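Local coordinates for protein histidinol dehydrogenase (Elizabethkingia anophelis NUHP1, PDB 6AN0) that probably catalyses the last steps of histidine biosynthesis, oxidising L-histidinol through L-histidinaldehyde to L-histidine with NAD and a zinc ion, at residues A[89-94]-A[179-184]; A[99-104]-A[148-153]. One frame throughout, in Å; residues are numbered along the deposited sequence.

Helix 84-102 serves both contacts. In contact 1 its middle, 89-94, meets the end of helix 173-181; in contact 2 its C-terminal part and the residues that follow, 99-104, meet helix 142-154. The two centres lie about 12 Å apart, and contact 2 is nested within the chain loop that contact 1 closes. Helix 142-154 ties them together: Q152 NE2 is 2.9 Å from I182 O, a probable hydrogen bond, and A94 packs on I149. Both contacts lie away from the annotated catalytic and zinc-binding residues. The side chain of L153 in contact 2 is about 12 Å from a bound histidine. Both regions also touch the second subunit.

Contact 1: A[89-94]-A[179-184]; sequences AIQMAA and ANLIGI. With EDO (1,2-ethanediol), chain C.
L181 holds CG anti to its backbone N (chi1 175°), and in I90 a chi1 of -67° sets CG1 beside the backbone N and leaves the methyl CG2 anti to it, so that a branch of each side chain is carried into the gap between the two helices. There I90 CG2 meets L181 CD2 at 3.8 Å, an apolar contact in which the side chains cross obliquely. The other methyl of L181, CD1, lies 4.0 Å from Q91 OE1. Q91 reaches it with a chain extended beyond CG, crossing the leucine at about a right angle. A forked leucine suits this place because its two methyls can meet a buried isoleucine and an exposed glutamine at once: I90 is buried, where an apolar branched side chain fits, while the amide oxygen of Q91 comes up to the leucine at the exposed edge of the contact, as suits a polar side chain. No hydrogen bond spans the two segments, whose closest CA atoms, those of Q91 and L181, are 8.6 Å apart. I90 also rests on Y177 and T178, one turn back along the leucine's own helix, and A89 and A93 pack on G410 and M414 of the second subunit. Beyond L181 the chain leaves the helix. I182 O accepts a weak hydrogen bond of 3.2 Å from O2 of a 1,2-ethanediol, probably a crystallisation additive, whose C2 lies 3.6 Å from I182 CB. G183 follows with a positive phi of 89°, which glycine, having no side chain, adopts readily. Bonds from I184 N to A179 O (2.9 Å) and from G183 N to N180 O (3.1 Å) then close the turn. This is a Schellman motif with G183 as its C-prime residue, ending helix 173-181 just after its contact with helix 84-102.

Contact 2: A[99-104]-A[148-153]; sequences KFHASQ and GIPAQL
L153 pushes its methyl CD1 against helix 84-102, 3.7 Å from H101 CB and 3.6 Å from A102 N, and here the packing is tight. Deeper in, P150 CB approaches H101 CD2 obliquely at 4.0 Å. Proline is at home here: it offers a compact apolar ring, and its lack of an N-H fits the kink in helix 142-154. With CG beside its backbone N, a chi1 of -73° places the H101 ring where its CD2 meets the proline. F100 CD2 lies over one face of the imidazole, 4.2 Å above the plane and offset toward the rim. The looser side belongs to A102, whose CB stands 4.1 Å from L153 CD2; both residues are partly exposed, and a 1,2-ethanediol lies near L153. The small methyl of alanine allows the leucine to come close to the backbone. S103 OG donates a 2.6 Å bond to F100 O. H101 ND1 bonds to I97 O, within its own helix, and because a carbonyl oxygen can only accept, ND1 probably carries a proton. No hydrogen bond crosses between the segments, so adhesion here rests on apolar contact.

Contact 1: A[89-94]-A[179-184]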
ATOM      1  N   ALA A  89      17.531 -11.940 -25.247  1.00 33.78           N
ATOM      2  CA  ALA A  89      17.820 -11.439 -23.907  1.00 34.08           C
ATOM      3  C   ALA A  89      16.544 -11.021 -23.183  1.00 28.63           C
ATOM      4  O   ALA A  89      16.380 -11.299 -21.988  1.00 27.39           O
ATOM      5  CB  ALA A  89      18.802 -10.268 -23.988  1.00 29.00           C
ATOM      6  N   ILE A  90      15.634 -10.342 -23.887  1.00 24.10           N
ATOM      7  CA  ILE A  90      14.396  -9.903 -23.252  1.00 23.26           C
ATOM      8  C   ILE A  90      13.553 -11.103 -22.842  1.00 34.41           C
ATOM      9  O   ILE A  90      12.933 -11.107 -21.770  1.00 31.25           O
ATOM     10  CB  ILE A  90      13.628  -8.948 -24.187  1.00 23.65           C
ATOM     11  CG1 ILE A  90      14.421  -7.647 -24.352  1.00 26.11           C
ATOM     12  CG2 ILE A  90      12.233  -8.659 -23.635  1.00 26.93           C
ATOM     13  CD1 ILE A  90      13.793  -6.637 -25.302  1.00 26.37           C
ATOM     14  N   GLN A  91      13.518 -12.144 -23.680  1.00 26.67           N
ATOM     15  CA  GLN A  91      12.759 -13.338 -23.323  1.00 24.99           C
ATOM     16  C   GLN A  91      13.371 -14.049 -22.120  1.00 24.58           C
ATOM     17  O   GLN A  91      12.646 -14.575 -21.267  1.00 26.20           O
ATOM     18  CB  GLN A  91      12.665 -14.268 -24.535  1.00 33.64           C
ATOM     19  CG  GLN A  91      11.903 -13.612 -25.675  1.00 51.37           C
ATOM     20  CD  GLN A  91      11.522 -14.565 -26.781  1.00 61.23           C
ATOM     21  OE1 GLN A  91      10.463 -14.423 -27.393  1.00 58.49           O
ATOM     22  NE2 GLN A  91      12.386 -15.537 -27.056  1.00 67.17           N
ATOM     23  N   MET A  92      14.701 -14.083 -22.041  1.00 24.81           N
ATOM     24  CA  MET A  92      15.378 -14.644 -20.875  1.00 28.10           C
ATOM     25  C   MET A  92      14.994 -13.889 -19.610  1.00 33.06           C
ATOM     26  O   MET A  92      14.681 -14.493 -18.577  1.00 23.04           O
ATOM     27  CB  MET A  92      16.892 -14.600 -21.093  1.00 28.81           C
ATOM     28  CG  MET A  92      17.731 -15.151 -19.954  1.00 41.57           C
ATOM     29  SD  MET A  92      18.147 -13.907 -18.711  1.00 45.85           S
ATOM     30  CE  MET A  92      19.266 -12.845 -19.636  1.00 41.85           C
ATOM     31  N   ALA A  93      15.028 -12.557 -19.670  1.00 25.91           N
ATOM     32  CA  ALA A  93      14.628 -11.751 -18.519  1.00 26.27           C
ATOM     33  C   ALA A  93      13.162 -11.985 -18.160  1.00 24.25           C
ATOM     34  O   ALA A  93      12.821 -12.165 -16.986  1.00 25.78           O
ATOM     35  CB  ALA A  93      14.887 -10.273 -18.809  1.00 21.62           C
ATOM     36  N   ALA A  94      12.276 -11.979 -19.161  1.00 21.07           N
ATOM     37  CA  ALA A  94      10.849 -12.144 -18.888  1.00 21.82           C
ATOM     38  C   ALA A  94      10.568 -13.479 -18.204  1.00 25.08           C
ATOM     39  O   ALA A  94       9.730 -13.562 -17.295  1.00 22.00           O
ATOM     40  CB  ALA A  94      10.048 -12.037 -20.187  1.00 22.43           C
ATOM     41  N   ALA A 179       6.267  -4.469 -24.590  1.00 21.24           N
ATOM     42  CA  ALA A 179       4.881  -4.445 -24.123  1.00 20.34           C
ATOM     43  C   ALA A 179       4.034  -5.454 -24.883  1.00 26.35           C
ATOM     44  O   ALA A 179       3.230  -6.175 -24.281  1.00 25.70           O
ATOM     45  CB  ALA A 179       4.285  -3.043 -24.252  1.00 23.04           C
ATOM     46  N   ASN A 180       4.215  -5.533 -26.204  1.00 26.11           N
ATOM     47  CA  ASN A 180       3.443  -6.487 -26.993  1.00 28.05           C
ATOM     48  C   ASN A 180       3.783  -7.924 -26.613  1.00 28.75           C
ATOM     49  O   ASN A 180       2.892  -8.784 -26.568  1.00 30.98           O
ATOM     50  CB  ASN A 180       3.673  -6.249 -28.482  1.00 26.31           C
ATOM     51  CG  ASN A 180       2.899  -7.216 -29.344  1.00 36.35           C
ATOM     52  OD1 ASN A 180       3.445  -8.197 -29.859  1.00 37.05           O
ATOM     53  ND2 ASN A 180       1.614  -6.960 -29.489  1.00 29.68           N
ATOM     54  N   LEU A 181       5.062  -8.194 -26.316  1.00 24.44           N
ATOM     55  CA  LEU A 181       5.505  -9.534 -25.923  1.00 28.47           C
ATOM     56  C   LEU A 181       4.707 -10.075 -24.742  1.00 32.59           C
ATOM     57  O   LEU A 181       4.314 -11.248 -24.728  1.00 27.87           O
ATOM     58  CB  LEU A 181       6.993  -9.511 -25.568  1.00 29.11           C
ATOM     59  CG  LEU A 181       7.611 -10.811 -25.024  1.00 30.75           C
ATOM     60  CD1 LEU A 181       7.590 -11.915 -26.083  1.00 32.70           C
ATOM     61  CD2 LEU A 181       9.031 -10.583 -24.503  1.00 27.27           C
ATOM     62  N   ILE A 182       4.485  -9.245 -23.722  1.00 26.06           N
ATOM     63  CA  ILE A 182       3.844  -9.714 -22.499  1.00 30.80           C
ATOM     64  C   ILE A 182       2.350  -9.410 -22.526  1.00 28.16           C
ATOM     65  O   ILE A 182       1.663  -9.487 -21.500  1.00 30.67           O
ATOM     66  CB  ILE A 182       4.516  -9.116 -21.256  1.00 22.26           C
ATOM     67  CG1 ILE A 182       4.395  -7.593 -21.235  1.00 25.44           C
ATOM     68  CG2 ILE A 182       5.980  -9.542 -21.191  1.00 28.22           C
ATOM     69  CD1 ILE A 182       4.933  -6.988 -19.973  1.00 23.23           C
ATOM     70  N   GLY A 183       1.835  -9.073 -23.703  1.00 24.60           N
ATOM     71  CA  GLY A 183       0.405  -9.036 -23.935  1.00 29.48           C
ATOM     72  C   GLY A 183      -0.289  -7.728 -23.639  1.00 32.14           C
ATOM     73  O   GLY A 183      -1.524  -7.706 -23.555  1.00 27.01           O
ATOM     74  N   ILE A 184       0.452  -6.640 -23.471  1.00 25.33           N
ATOM     75  CA  ILE A 184      -0.168  -5.330 -23.306  1.00 21.37           C
ATOM     76  C   ILE A 184      -0.593  -4.840 -24.686  1.00 28.95           C
ATOM     77  O   ILE A 184       0.243  -4.693 -25.586  1.00 30.41           O
ATOM     78  CB  ILE A 184       0.795  -4.344 -22.626  1.00 20.39           C
ATOM     79  CG1 ILE A 184       1.143  -4.826 -21.210  1.00 22.75           C
ATOM     80  CG2 ILE A 184       0.190  -2.947 -22.595  1.00 23.96           C
ATOM     81  CD1 ILE A 184       2.236  -4.028 -20.564  1.00 24.28           C
TER
HETATM   82  C1  EDO C 502       3.494 -13.000 -18.763  1.00 48.76           C
HETATM   83  O1  EDO C 502       2.480 -13.503 -17.884  1.00 60.75           O
HETATM   84  C2  EDO C 502       2.906 -11.972 -19.719  1.00 40.75           C
HETATM   85  O2  EDO C 502       2.100 -12.605 -20.722  1.00 57.49           O

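Contact 2: A[99-104]-A[148-153]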
ATOM      1  N   LYS A  99       8.842 -16.268 -13.460  1.00 21.35           N
ATOM      2  CA  LYS A  99       8.987 -17.381 -12.529  1.00 24.04           C
ATOM      3  C   LYS A  99       8.991 -16.895 -11.082  1.00 24.99           C
ATOM      4  O   LYS A  99       8.308 -17.467 -10.219  1.00 22.40           O
ATOM      5  CB  LYS A  99      10.258 -18.159 -12.862  1.00 25.15           C
ATOM      6  CG  LYS A  99      10.415 -19.451 -12.100  1.00 38.05           C
ATOM      7  CD  LYS A  99      11.537 -20.315 -12.675  1.00 41.36           C
ATOM      8  CE  LYS A  99      11.756 -21.550 -11.811  1.00 48.59           C
ATOM      9  NZ  LYS A  99      12.940 -22.339 -12.264  1.00 57.44           N
ATOM     10  N   PHE A 100       9.740 -15.828 -10.795  1.00 20.29           N
ATOM     11  CA  PHE A 100       9.833 -15.360  -9.415  1.00 22.73           C
ATOM     12  C   PHE A 100       8.524 -14.744  -8.935  1.00 24.12           C
ATOM     13  O   PHE A 100       8.118 -14.961  -7.785  1.00 20.54           O
ATOM     14  CB  PHE A 100      10.971 -14.339  -9.262  1.00 21.86           C
ATOM     15  CG  PHE A 100      11.139 -13.830  -7.846  1.00 22.30           C
ATOM     16  CD1 PHE A 100      11.503 -14.702  -6.827  1.00 23.95           C
ATOM     17  CD2 PHE A 100      10.941 -12.488  -7.537  1.00 21.32           C
ATOM     18  CE1 PHE A 100      11.671 -14.259  -5.514  1.00 24.32           C
ATOM     19  CE2 PHE A 100      11.113 -12.026  -6.222  1.00 19.10           C
ATOM     20  CZ  PHE A 100      11.481 -12.911  -5.209  1.00 24.04           C
ATOM     21  N   HIS A 101       7.842 -13.969  -9.786  1.00 19.88           N
ATOM     22  CA  HIS A 101       6.594 -13.358  -9.325  1.00 22.54           C
ATOM     23  C   HIS A 101       5.463 -14.368  -9.241  1.00 21.25           C
ATOM     24  O   HIS A 101       4.566 -14.221  -8.399  1.00 22.28           O
ATOM     25  CB  HIS A 101       6.205 -12.182 -10.220  1.00 20.94           C
ATOM     26  CG  HIS A 101       7.081 -10.994 -10.009  1.00 19.85           C
ATOM     27  ND1 HIS A 101       8.338 -10.894 -10.567  1.00 22.90           N
ATOM     28  CD2 HIS A 101       6.922  -9.900  -9.229  1.00 21.80           C
ATOM     29  CE1 HIS A 101       8.903  -9.766 -10.167  1.00 22.70           C
ATOM     30  NE2 HIS A 101       8.067  -9.148  -9.350  1.00 20.85           N
ATOM     31  N   ALA A 102       5.486 -15.403 -10.084  1.00 19.79           N
ATOM     32  CA  ALA A 102       4.463 -16.433  -9.963  1.00 21.32           C
ATOM     33  C   ALA A 102       4.565 -17.157  -8.629  1.00 24.56           C
ATOM     34  O   ALA A 102       3.546 -17.617  -8.101  1.00 23.18           O
ATOM     35  CB  ALA A 102       4.570 -17.429 -11.121  1.00 27.17           C
ATOM     36  N   SER A 103       5.777 -17.258  -8.064  1.00 27.95           N
ATOM     37  CA  SER A 103       5.975 -17.972  -6.800  1.00 23.60           C
ATOM     38  C   SER A 103       5.348 -17.231  -5.626  1.00 22.51           C
ATOM     39  O   SER A 103       5.176 -17.817  -4.555  1.00 22.01           O
ATOM     40  CB  SER A 103       7.472 -18.192  -6.533  1.00 23.21           C
ATOM     41  OG  SER A 103       8.116 -16.977  -6.123  1.00 24.24           O
ATOM     42  N   GLN A 104       4.997 -15.958  -5.806  1.00 18.80           N
ATOM     43  CA  GLN A 104       4.442 -15.148  -4.729  1.00 22.14           C
ATOM     44  C   GLN A 104       2.952 -15.391  -4.513  1.00 25.73           C
ATOM     45  O   GLN A 104       2.390 -14.865  -3.542  1.00 22.84           O
ATOM     46  CB  GLN A 104       4.712 -13.656  -5.015  1.00 19.53           C
ATOM     47  CG  GLN A 104       6.222 -13.344  -5.131  1.00 21.66           C
ATOM     48  CD  GLN A 104       6.505 -11.928  -5.629  1.00 22.34           C
ATOM     49  OE1 GLN A 104       5.582 -11.187  -5.977  1.00 23.21           O
ATOM     50  NE2 GLN A 104       7.783 -11.548  -5.662  1.00 20.24           N
ATOM     51  N   GLY A 148       4.504  -5.013 -16.137  1.00 19.29           N
ATOM     52  CA  GLY A 148       3.523  -5.732 -16.938  1.00 18.40           C
ATOM     53  C   GLY A 148       3.385  -7.196 -16.550  1.00 20.02           C
ATOM     54  O   GLY A 148       2.285  -7.754 -16.591  1.00 22.04           O
ATOM     55  N   ILE A 149       4.486  -7.844 -16.181  1.00 21.90           N
ATOM     56  CA  ILE A 149       4.432  -9.289 -15.943  1.00 22.79           C
ATOM     57  C   ILE A 149       3.623  -9.589 -14.679  1.00 22.07           C
ATOM     58  O   ILE A 149       2.734 -10.461 -14.722  1.00 23.39           O
ATOM     59  CB  ILE A 149       5.847  -9.909 -15.896  1.00 20.01           C
ATOM     60  CG1 ILE A 149       6.423  -9.992 -17.316  1.00 26.66           C
ATOM     61  CG2 ILE A 149       5.809 -11.323 -15.272  1.00 20.79           C
ATOM     62  CD1 ILE A 149       7.853 -10.544 -17.403  1.00 22.87           C
ATOM     63  N   PRO A 150       3.869  -8.943 -13.536  1.00 18.10           N
ATOM     64  CA  PRO A 150       3.039  -9.277 -12.369  1.00 19.11           C
ATOM     65  C   PRO A 150       1.586  -8.857 -12.539  1.00 17.69           C
ATOM     66  O   PRO A 150       0.694  -9.519 -11.991  1.00 19.30           O
ATOM     67  CB  PRO A 150       3.725  -8.538 -11.205  1.00 20.37           C
ATOM     68  CG  PRO A 150       4.678  -7.579 -11.825  1.00 20.08           C
ATOM     69  CD  PRO A 150       5.054  -8.144 -13.148  1.00 17.91           C
ATOM     70  N   ALA A 151       1.318  -7.775 -13.284  1.00 17.11           N
ATOM     71  CA  ALA A 151      -0.066  -7.438 -13.605  1.00 18.33           C
ATOM     72  C   ALA A 151      -0.757  -8.585 -14.330  1.00 22.95           C
ATOM     73  O   ALA A 151      -1.908  -8.919 -14.029  1.00 20.94           O
ATOM     74  CB  ALA A 151      -0.119  -6.164 -14.462  1.00 17.74           C
ATOM     75  N   GLN A 152      -0.079  -9.183 -15.311  1.00 18.90           N
ATOM     76  CA  GLN A 152      -0.679 -10.297 -16.036  1.00 21.77           C
ATOM     77  C   GLN A 152      -0.874 -11.498 -15.125  1.00 20.50           C
ATOM     78  O   GLN A 152      -1.936 -12.128 -15.144  1.00 20.90           O
ATOM     79  CB  GLN A 152       0.179 -10.662 -17.255  1.00 21.98           C
ATOM     80  CG  GLN A 152       0.177  -9.603 -18.355  1.00 28.74           C
ATOM     81  CD  GLN A 152      -1.138  -9.543 -19.143  1.00 28.91           C
ATOM     82  OE1 GLN A 152      -2.222  -9.804 -18.606  1.00 30.62           O
ATOM     83  NE2 GLN A 152      -1.039  -9.203 -20.427  1.00 28.21           N
ATOM     84  N   LEU A 153       0.121 -11.799 -14.288  1.00 21.46           N
ATOM     85  CA  LEU A 153       0.032 -12.952 -13.400  1.00 18.17           C
ATOM     86  C   LEU A 153      -1.097 -12.812 -12.395  1.00 21.36           C
ATOM     87  O   LEU A 153      -1.722 -13.814 -12.021  1.00 23.41           O
ATOM     88  CB  LEU A 153       1.354 -13.149 -12.662  1.00 21.94           C
ATOM     89  CG  LEU A 153       2.496 -13.779 -13.459  1.00 28.22           C
ATOM     90  CD1 LEU A 153       3.785 -13.617 -12.661  1.00 24.35           C
ATOM     91  CD2 LEU A 153       2.207 -15.256 -13.720  1.00 29.46           C
TER